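Local coordinates for glycosyl hydrolase family 2, TIM barrel domain protein (Parabacteroides merdae ATCC 43184, PDB 6DXU) that probably hydrolyses beta-glucuronides, as a glycoside hydrolase family 2 beta-glucuronidase of a human gut bacterium, at residues D[64-76]-D[85-97]. Sequence-based numbering, arbitrary orientation.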
loop_
_atom_site.group_PDB
_atom_site.type_symbol
_atom_site.label_atom_id
_atom_site.label_comp_id
_atom_site.label_asym_id
_atom_site.label_seq_id
_atom_site.Cartn_x
_atom_site.Cartn_y
_atom_site.Cartn_z
ATOM N N ILE D 64 -17.852 25.380 13.900
ATOM C CA ILE D 64 -17.693 25.905 15.250
ATOM C C ILE D 64 -17.489 24.733 16.204
ATOM O O ILE D 64 -18.298 23.799 16.238
ATOM C CB ILE D 64 -18.919 26.744 15.648
ATOM C CG1 ILE D 64 -19.059 27.942 14.685
ATOM C CG2 ILE D 64 -18.806 27.211 17.124
ATOM C CD1 ILE D 64 -20.450 28.540 14.636
ATOM N N TRP D 65 -16.421 24.788 16.991
ATOM C CA TRP D 65 -16.129 23.740 17.952
ATOM C C TRP D 65 -16.834 24.035 19.270
ATOM O O TRP D 65 -17.237 25.167 19.545
ATOM C CB TRP D 65 -14.610 23.631 18.171
ATOM C CG TRP D 65 -13.812 23.180 16.968
ATOM C CD1 TRP D 65 -13.786 23.764 15.728
ATOM C CD2 TRP D 65 -12.900 22.071 16.908
ATOM N NE1 TRP D 65 -12.927 23.073 14.900
ATOM C CE2 TRP D 65 -12.373 22.031 15.601
ATOM C CE3 TRP D 65 -12.489 21.098 17.835
ATOM C CZ2 TRP D 65 -11.445 21.072 15.197
ATOM C CZ3 TRP D 65 -11.560 20.136 17.429
ATOM C CH2 TRP D 65 -11.060 20.127 16.118
ATOM N N GLN D 66 -16.990 23.011 20.100
ATOM C CA GLN D 66 -17.657 23.164 21.396
ATOM C C GLN D 66 -16.654 23.081 22.520
ATOM O O GLN D 66 -15.939 22.048 22.632
ATOM C CB GLN D 66 -18.722 22.089 21.565
ATOM C CG GLN D 66 -19.200 21.888 22.975
ATOM C CD GLN D 66 -20.333 20.895 23.021
ATOM O OE1 GLN D 66 -20.420 20.015 22.161
ATOM N NE2 GLN D 66 -21.081 20.898 24.128
ATOM N N PRO D 67 -16.547 24.051 23.392
ATOM C CA PRO D 67 -15.653 23.909 24.539
ATOM C C PRO D 67 -16.132 22.774 25.439
ATOM O O PRO D 67 -17.327 22.663 25.713
ATOM C CB PRO D 67 -15.720 25.248 25.249
ATOM C CG PRO D 67 -16.932 25.916 24.664
ATOM C CD PRO D 67 -17.182 25.387 23.325
ATOM N N VAL D 68 -15.196 21.916 25.864
ATOM C CA VAL D 68 -15.512 20.780 26.727
ATOM C C VAL D 68 -14.442 20.640 27.806
ATOM O O VAL D 68 -13.319 21.129 27.675
ATOM C CB VAL D 68 -15.638 19.453 25.930
ATOM C CG1 VAL D 68 -16.789 19.524 24.943
ATOM C CG2 VAL D 68 -14.325 19.088 25.223
ATOM N N THR D 69 -14.822 19.978 28.896
ATOM C CA THR D 69 -13.909 19.534 29.943
ATOM C C THR D 69 -13.782 18.022 29.827
ATOM O O THR D 69 -14.797 17.328 29.755
ATOM C CB THR D 69 -14.445 19.916 31.338
ATOM O OG1 THR D 69 -14.588 21.339 31.416
ATOM C CG2 THR D 69 -13.499 19.459 32.442
ATOM N N LEU D 70 -12.530 17.498 29.840
ATOM C CA LEU D 70 -12.388 16.049 29.756
ATOM C C LEU D 70 -12.510 15.435 31.146
ATOM O O LEU D 70 -12.252 16.102 32.153
ATOM C CB LEU D 70 -11.029 15.675 29.136
ATOM C CG LEU D 70 -10.711 16.133 27.714
ATOM C CD1 LEU D 70 -9.396 15.471 27.238
ATOM C CD2 LEU D 70 -11.858 15.804 26.788
ATOM N N PRO D 71 -12.924 14.161 31.251
ATOM C CA PRO D 71 -13.272 13.231 30.173
ATOM C C PRO D 71 -14.587 13.593 29.485
ATOM O O PRO D 71 -15.442 14.264 30.063
ATOM C CB PRO D 71 -13.372 11.885 30.884
ATOM C CG PRO D 71 -13.780 12.237 32.276
ATOM C CD PRO D 71 -13.085 13.551 32.582
ATOM N N HIS D 72 -14.712 13.157 28.241
ATOM C CA HIS D 72 -15.810 13.547 27.374
ATOM C C HIS D 72 -16.191 12.373 26.498
ATOM O O HIS D 72 -15.316 11.638 26.020
ATOM C CB HIS D 72 -15.411 14.727 26.487
ATOM C CG HIS D 72 -16.447 15.090 25.463
ATOM N ND1 HIS D 72 -16.427 14.608 24.173
ATOM C CD2 HIS D 72 -17.534 15.891 25.550
ATOM C CE1 HIS D 72 -17.447 15.113 23.502
ATOM N NE2 HIS D 72 -18.144 15.885 24.320
ATOM N N CYS D 73 -17.491 12.230 26.247
ATOM C CA CYS D 73 -18.009 11.179 25.381
ATOM C C CYS D 73 -18.898 11.798 24.309
ATOM O O CYS D 73 -19.728 12.672 24.615
ATOM C CB CYS D 73 -18.781 10.139 26.207
ATOM S SG CYS D 73 -19.468 8.808 25.209
ATOM N N PHE D 74 -18.711 11.357 23.050
ATOM C CA PHE D 74 -19.536 11.845 21.944
ATOM C C PHE D 74 -21.019 11.731 22.254
ATOM O O PHE D 74 -21.826 12.511 21.738
ATOM C CB PHE D 74 -19.312 11.036 20.656
ATOM C CG PHE D 74 -17.931 11.118 20.056
ATOM C CD1 PHE D 74 -16.971 11.987 20.532
ATOM C CD2 PHE D 74 -17.624 10.323 18.949
ATOM C CE1 PHE D 74 -15.713 12.044 19.936
ATOM C CE2 PHE D 74 -16.374 10.385 18.338
ATOM C CZ PHE D 74 -15.421 11.246 18.836
ATOM N N ASN D 75 -21.393 10.736 23.055
ATOM C CA ASN D 75 -22.758 10.243 23.151
ATOM C C ASN D 75 -23.399 10.562 24.494
ATOM O O ASN D 75 -24.337 9.871 24.904
ATOM C CB ASN D 75 -22.755 8.740 22.916
ATOM C CG ASN D 75 -22.003 8.373 21.653
ATOM O OD1 ASN D 75 -20.899 7.819 21.702
ATOM N ND2 ASN D 75 -22.592 8.695 20.516
ATOM N N ALA D 76 -22.898 11.590 25.182
ATOM C CA ALA D 76 -23.409 11.931 26.509
ATOM C C ALA D 76 -24.912 12.131 26.490
ATOM O O ALA D 76 -25.603 11.791 27.459
ATOM C CB ALA D 76 -22.714 13.190 27.027
ATOM N N ASN D 85 -30.617 7.782 16.446
ATOM C CA ASN D 85 -29.583 6.760 16.584
ATOM C C ASN D 85 -28.326 7.416 17.146
ATOM O O ASN D 85 -27.895 8.461 16.643
ATOM C CB ASN D 85 -29.234 6.147 15.213
ATOM C CG ASN D 85 -30.440 5.662 14.433
ATOM O OD1 ASN D 85 -31.246 4.894 14.947
ATOM N ND2 ASN D 85 -30.541 6.074 13.148
ATOM N N TYR D 86 -27.717 6.807 18.161
ATOM C CA TYR D 86 -26.515 7.404 18.733
ATOM C C TYR D 86 -25.398 7.486 17.694
ATOM O O TYR D 86 -25.297 6.666 16.780
ATOM C CB TYR D 86 -26.049 6.633 19.973
ATOM C CG TYR D 86 -25.242 5.360 19.783
ATOM C CD1 TYR D 86 -25.805 4.210 19.231
ATOM C CD2 TYR D 86 -23.920 5.286 20.241
ATOM C CE1 TYR D 86 -25.038 3.022 19.086
ATOM C CE2 TYR D 86 -23.170 4.122 20.127
ATOM C CZ TYR D 86 -23.730 2.988 19.558
ATOM O OH TYR D 86 -22.964 1.838 19.461
ATOM N N TYR D 87 -24.554 8.503 17.843
ATOM C CA TYR D 87 -23.546 8.808 16.839
ATOM C C TYR D 87 -22.402 7.807 16.902
ATOM O O TYR D 87 -21.765 7.645 17.949
ATOM C CB TYR D 87 -23.003 10.218 17.050
ATOM C CG TYR D 87 -21.907 10.594 16.074
ATOM C CD1 TYR D 87 -22.188 10.810 14.724
ATOM C CD2 TYR D 87 -20.588 10.749 16.504
ATOM C CE1 TYR D 87 -21.177 11.175 13.833
ATOM C CE2 TYR D 87 -19.573 11.107 15.624
ATOM C CZ TYR D 87 -19.878 11.317 14.288
ATOM O OH TYR D 87 -18.876 11.678 13.412
ATOM N N GLU D 88 -22.123 7.168 15.770
ATOM C CA GLU D 88 -20.966 6.300 15.595
ATOM C C GLU D 88 -20.181 6.850 14.408
ATOM O O GLU D 88 -20.561 6.656 13.248
ATOM C CB GLU D 88 -21.414 4.859 15.381
ATOM C CG GLU D 88 -22.013 4.230 16.651
ATOM C CD GLU D 88 -22.350 2.759 16.451
ATOM O OE1 GLU D 88 -23.486 2.447 16.007
ATOM O OE2 GLU D 88 -21.455 1.929 16.706
ATOM N N GLY D 89 -19.088 7.551 14.687
ATOM C CA GLY D 89 -18.354 8.201 13.633
ATOM C C GLY D 89 -17.150 8.916 14.207
ATOM O O GLY D 89 -16.807 8.752 15.379
ATOM N N PRO D 90 -16.474 9.703 13.386
ATOM C CA PRO D 90 -15.290 10.420 13.860
ATOM C C PRO D 90 -15.636 11.718 14.580
ATOM O O PRO D 90 -16.691 12.327 14.395
ATOM C CB PRO D 90 -14.509 10.702 12.567
ATOM C CG PRO D 90 -15.564 10.755 11.501
ATOM C CD PRO D 90 -16.624 9.762 11.918
ATOM N N GLY D 91 -14.713 12.128 15.436
ATOM C CA GLY D 91 -14.806 13.417 16.093
ATOM C C GLY D 91 -13.419 13.831 16.509
ATOM O O GLY D 91 -12.520 12.995 16.642
ATOM N N TRP D 92 -13.243 15.129 16.704
ATOM C CA TRP D 92 -11.922 15.672 16.970
ATOM C C TRP D 92 -11.890 16.433 18.289
ATOM O O TRP D 92 -12.878 17.046 18.689
ATOM C CB TRP D 92 -11.498 16.600 15.859
ATOM C CG TRP D 92 -11.027 15.898 14.609
ATOM C CD1 TRP D 92 -11.806 15.368 13.612
ATOM C CD2 TRP D 92 -9.668 15.679 14.221
ATOM N NE1 TRP D 92 -11.006 14.835 12.615
ATOM C CE2 TRP D 92 -9.688 15.027 12.962
ATOM C CE3 TRP D 92 -8.429 15.992 14.804
ATOM C CZ2 TRP D 92 -8.527 14.666 12.295
ATOM C CZ3 TRP D 92 -7.272 15.633 14.127
ATOM C CH2 TRP D 92 -7.331 14.975 12.892
ATOM N N TYR D 93 -10.721 16.423 18.937
ATOM C CA TYR D 93 -10.456 17.253 20.105
ATOM C C TYR D 93 -9.204 18.072 19.836
ATOM O O TYR D 93 -8.271 17.586 19.209
ATOM C CB TYR D 93 -10.219 16.402 21.377
ATOM C CG TYR D 93 -11.383 15.535 21.784
ATOM C CD1 TYR D 93 -12.330 15.997 22.686
ATOM C CD2 TYR D 93 -11.518 14.245 21.286
ATOM C CE1 TYR D 93 -13.406 15.201 23.074
ATOM C CE2 TYR D 93 -12.577 13.438 21.664
ATOM C CZ TYR D 93 -13.516 13.922 22.569
ATOM O OH TYR D 93 -14.577 13.139 22.962
ATOM N N LYS D 94 -9.155 19.299 20.338
ATOM C CA LYS D 94 -7.914 20.053 20.237
ATOM C C LYS D 94 -7.690 20.858 21.505
ATOM O O LYS D 94 -8.638 21.320 22.143
ATOM C CB LYS D 94 -7.890 20.995 19.021
ATOM C CG LYS D 94 -8.902 22.121 19.071
ATOM C CD LYS D 94 -8.893 22.933 17.759
ATOM C CE LYS D 94 -9.890 24.086 17.855
ATOM N NZ LYS D 94 -9.924 24.911 16.606
ATOM N N THR D 95 -6.412 21.028 21.849
ATOM C CA THR D 95 -6.000 21.878 22.960
ATOM C C THR D 95 -4.654 22.491 22.591
ATOM O O THR D 95 -3.999 22.077 21.628
ATOM C CB THR D 95 -5.918 21.094 24.284
ATOM O OG1 THR D 95 -5.850 22.001 25.399
ATOM C CG2 THR D 95 -4.693 20.176 24.316
ATOM N N LEU D 96 -4.249 23.493 23.351
ATOM C CA LEU D 96 -2.903 24.038 23.254
ATOM C C LEU D 96 -2.202 23.625 24.544
ATOM O O LEU D 96 -2.541 24.123 25.625
ATOM C CB LEU D 96 -2.951 25.557 23.086
ATOM C CG LEU D 96 -3.684 26.069 21.837
ATOM C CD1 LEU D 96 -3.758 27.589 21.810
ATOM C CD2 LEU D 96 -3.030 25.533 20.570
ATOM N N LEU D 97 -1.184 22.774 24.427
ATOM C CA LEU D 97 -0.558 22.191 25.606
ATOM C C LEU D 97 0.490 23.138 26.121
ATOM O O LEU D 97 1.357 23.572 25.365
ATOM C CB LEU D 97 0.124 20.866 25.288
ATOM C CG LEU D 97 -0.666 19.584 25.154
ATOM C CD1 LEU D 97 0.300 18.473 24.716
ATOM C CD2 LEU D 97 -1.230 19.294 26.517
#
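The hydroxyl of Tyr-93 is gripped twice: its OH lies 2.7 Å from His-72 ND1 in a nearly straight hydrogen bond (169°), and it also accepts from the backbone N-H of Leu-190. Histidine suits because its ring nitrogen meets the phenol oxygen at the imidazole edge, near its plane. Tyrosine suits this buried position because its ring packs on apolar neighbours while its hydroxyl takes polar partners: Leu-70 CD2 lies 4.1 Å from Tyr-93 CE1, and Phe-74 CE1 3.8 Å from Tyr-93 CE2. Phe-74 CZ is 3.6 Å from Gly-91 CA, where any CB would collide with the ring. Both segments belong to the sugar-binding domain of family 2; strands 66-68 and 90-97 share one antiparallel sheet, with strand 37-41 between them. Over this intervening strand, Lys-94 CG sits between the backbone N and the carbonyl carbon (chi1 65°), and the extended chain runs across one face of the Trp-65 indole. This broad pi face takes both CD, 3.8 Å from the six-membered ring centroid (CH-pi), and NZ, 3.9 Å from the five-membered one (cation-pi). Trp-65 CH2 also touches Trp-92 CB (3.6 Å). With an alanine here the ammonium would probably lose its pi partner, and the lysine methylenes and Trp-92 CB their cover. Near the sodium site, asparagine suits because its NH2 serves two acceptors: Asn-75 ND2 donates to a lone pair of Tyr-87 O (2.9 Å) and to Asp-78, a sodium ligand, while OD1 accepts from Gly-188 N.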